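Local coordinates for protein aromatic amino acid aminotransferase I (Candida albicans WO-1, PDB 6HNB) that probably transfers the amino group of aromatic amino acids to 2-oxoglutarate with the help of pyridoxal 5'-phosphate, at residues T158-E163 with V181-D186. Residues are numbered along the deposited sequence; the frame is centred on the assembly and turned at random.
Sequences TILVEE and VPVTMD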
loop_
_atom_site.group_PDB
_atom_site.type_symbol
_atom_site.label_atom_id
_atom_site.label_comp_id
_atom_site.label_asym_id
_atom_site.label_seq_id
_atom_site.Cartn_x
_atom_site.Cartn_y
_atom_site.Cartn_z
ATOM N N THR A 158 6.135 20.825 -12.531
ATOM C CA THR A 158 5.215 20.532 -13.649
ATOM C C THR A 158 5.528 19.140 -14.208
ATOM O O THR A 158 6.704 18.799 -14.358
ATOM C CB THR A 158 5.303 21.623 -14.722
ATOM O OG1 THR A 158 4.702 22.786 -14.161
ATOM C CG2 THR A 158 4.583 21.213 -15.984
ATOM N N ILE A 159 4.481 18.375 -14.496
ATOM C CA ILE A 159 4.547 17.158 -15.338
ATOM C C ILE A 159 3.667 17.407 -16.568
ATOM O O ILE A 159 2.746 18.270 -16.514
ATOM C CB ILE A 159 4.126 15.884 -14.568
ATOM C CG1 ILE A 159 2.651 15.909 -14.145
ATOM C CG2 ILE A 159 5.055 15.633 -13.387
ATOM C CD1 ILE A 159 2.111 14.579 -13.625
ATOM N N LEU A 160 3.923 16.647 -17.627
ATOM C CA LEU A 160 3.099 16.657 -18.855
ATOM C C LEU A 160 2.144 15.471 -18.730
ATOM O O LEU A 160 2.631 14.406 -18.327
ATOM C CB LEU A 160 4.004 16.524 -20.083
ATOM C CG LEU A 160 5.018 17.651 -20.315
ATOM C CD1 LEU A 160 5.785 17.444 -21.606
ATOM C CD2 LEU A 160 4.339 19.005 -20.366
ATOM N N VAL A 161 0.866 15.664 -19.036
ATOM C CA VAL A 161 -0.160 14.578 -19.068
ATOM C C VAL A 161 -0.921 14.664 -20.392
ATOM O O VAL A 161 -0.892 15.723 -21.034
ATOM C CB VAL A 161 -1.139 14.645 -17.879
ATOM C CG1 VAL A 161 -0.440 14.571 -16.522
ATOM C CG2 VAL A 161 -2.033 15.878 -17.936
ATOM N N GLU A 162 -1.522 13.548 -20.800
ATOM C CA GLU A 162 -2.467 13.473 -21.934
ATOM C C GLU A 162 -3.645 14.410 -21.616
ATOM O O GLU A 162 -4.099 14.496 -20.460
ATOM C CB GLU A 162 -2.840 12.012 -22.181
ATOM C CG GLU A 162 -1.669 11.201 -22.724
ATOM C CD GLU A 162 -1.630 9.699 -22.461
ATOM O OE1 GLU A 162 -2.099 9.253 -21.389
ATOM O OE2 GLU A 162 -1.086 8.982 -23.332
ATOM N N GLU A 163 -4.111 15.101 -22.641
ATOM C CA GLU A 163 -5.126 16.179 -22.603
ATOM C C GLU A 163 -6.383 15.638 -21.929
ATOM O O GLU A 163 -7.075 16.383 -21.214
ATOM C CB GLU A 163 -5.247 16.602 -24.071
ATOM C CG GLU A 163 -6.561 17.135 -24.485
ATOM C CD GLU A 163 -6.532 17.809 -25.837
ATOM O OE1 GLU A 163 -6.034 17.202 -26.838
ATOM O OE2 GLU A 163 -7.041 18.920 -25.881
ATOM N N VAL A 181 0.211 19.840 -16.979
ATOM C CA VAL A 181 0.080 20.536 -18.285
ATOM C C VAL A 181 -0.357 19.530 -19.346
ATOM O O VAL A 181 0.291 18.508 -19.536
ATOM C CB VAL A 181 1.376 21.255 -18.668
ATOM C CG1 VAL A 181 1.319 21.775 -20.100
ATOM C CG2 VAL A 181 1.630 22.388 -17.677
ATOM N N PRO A 182 -1.530 19.765 -19.969
ATOM C CA PRO A 182 -2.107 18.828 -20.930
ATOM C C PRO A 182 -1.374 18.868 -22.271
ATOM O O PRO A 182 -0.971 19.926 -22.717
ATOM C CB PRO A 182 -3.559 19.272 -21.086
ATOM C CG PRO A 182 -3.549 20.753 -20.686
ATOM C CD PRO A 182 -2.421 20.917 -19.691
ATOM N N VAL A 183 -1.165 17.692 -22.832
ATOM C CA VAL A 183 -0.517 17.492 -24.153
ATOM C C VAL A 183 -1.612 17.144 -25.163
ATOM O O VAL A 183 -2.407 16.190 -24.916
ATOM C CB VAL A 183 0.539 16.385 -24.059
ATOM C CG1 VAL A 183 1.077 16.018 -25.419
ATOM C CG2 VAL A 183 1.674 16.802 -23.146
ATOM N N THR A 184 -1.605 17.818 -26.311
ATOM C CA THR A 184 -2.694 17.716 -27.316
ATOM C C THR A 184 -2.719 16.312 -27.908
ATOM O O THR A 184 -1.665 15.768 -28.223
ATOM C CB THR A 184 -2.550 18.799 -28.386
ATOM O OG1 THR A 184 -2.566 20.032 -27.665
ATOM C CG2 THR A 184 -3.668 18.762 -29.408
ATOM N N MET A 185 -3.907 15.751 -28.057
ATOM C CA MET A 185 -4.091 14.412 -28.643
ATOM C C MET A 185 -4.967 14.564 -29.891
ATOM O O MET A 185 -5.676 15.585 -29.984
ATOM C CB MET A 185 -4.772 13.471 -27.645
ATOM C CG MET A 185 -4.077 13.371 -26.300
ATOM S SD MET A 185 -5.152 12.565 -25.075
ATOM C CE MET A 185 -5.052 10.840 -25.556
ATOM N N ASP A 186 -4.900 13.600 -30.809
ATOM C CA ASP A 186 -5.962 13.326 -31.812
ATOM C C ASP A 186 -6.553 11.983 -31.401
ATOM O O ASP A 186 -6.342 11.594 -30.223
ATOM C CB ASP A 186 -5.456 13.414 -33.257
ATOM C CG ASP A 186 -4.432 12.350 -33.606
ATOM O OD1 ASP A 186 -4.242 11.440 -32.775
ATOM O OD2 ASP A 186 -3.756 12.504 -34.633
HETATM O O HOH W 1 -7.920 16.367 -28.383
#
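Val181 N donates to Ile159 O (3.0 Å), and Val161 N in turn donates to Val181 O (2.9 Å), so the two strands run parallel, with Val183 N continuing the pattern on Val161 O. Where this pairing gives out, a side chain takes over from the backbone: Glu163 N reaches Val183 O only weakly, but the Glu163 carboxylate oxygen OE1 accepts a hydrogen bond from Met185 N at 2.8 Å (N-H...O angle 167°). A carboxylate here stands in for a backbone carbonyl where strand 179-186 is interrupted at Thr184. The extended Glu163 chain, with CG anti to the backbone N (chi1 151°), carries that oxygen forward alongside Thr184, and a water bridges it to Met185 O. On one face of the sheet Leu160 and Val181 lie side by side, CD2 of the leucine 4.1 Å from CB of the valine, while Leu160 CB meets Val183 CG2; helix 192-200 packs against this leucine. Glu162 turns away, its CB resting 3.7 Å from Met185 SD, with OE2 bonded to Thr212 OG1 and OE1 to Gln217 NE2 and Ile213 N, near the cofactor-binding Asn218 and Phe166. The parallel pairing joins the two strands of a beta-alpha-beta unit, connected through helix 167-175, in the large-domain mixed sheet of fold-type I aminotransferases.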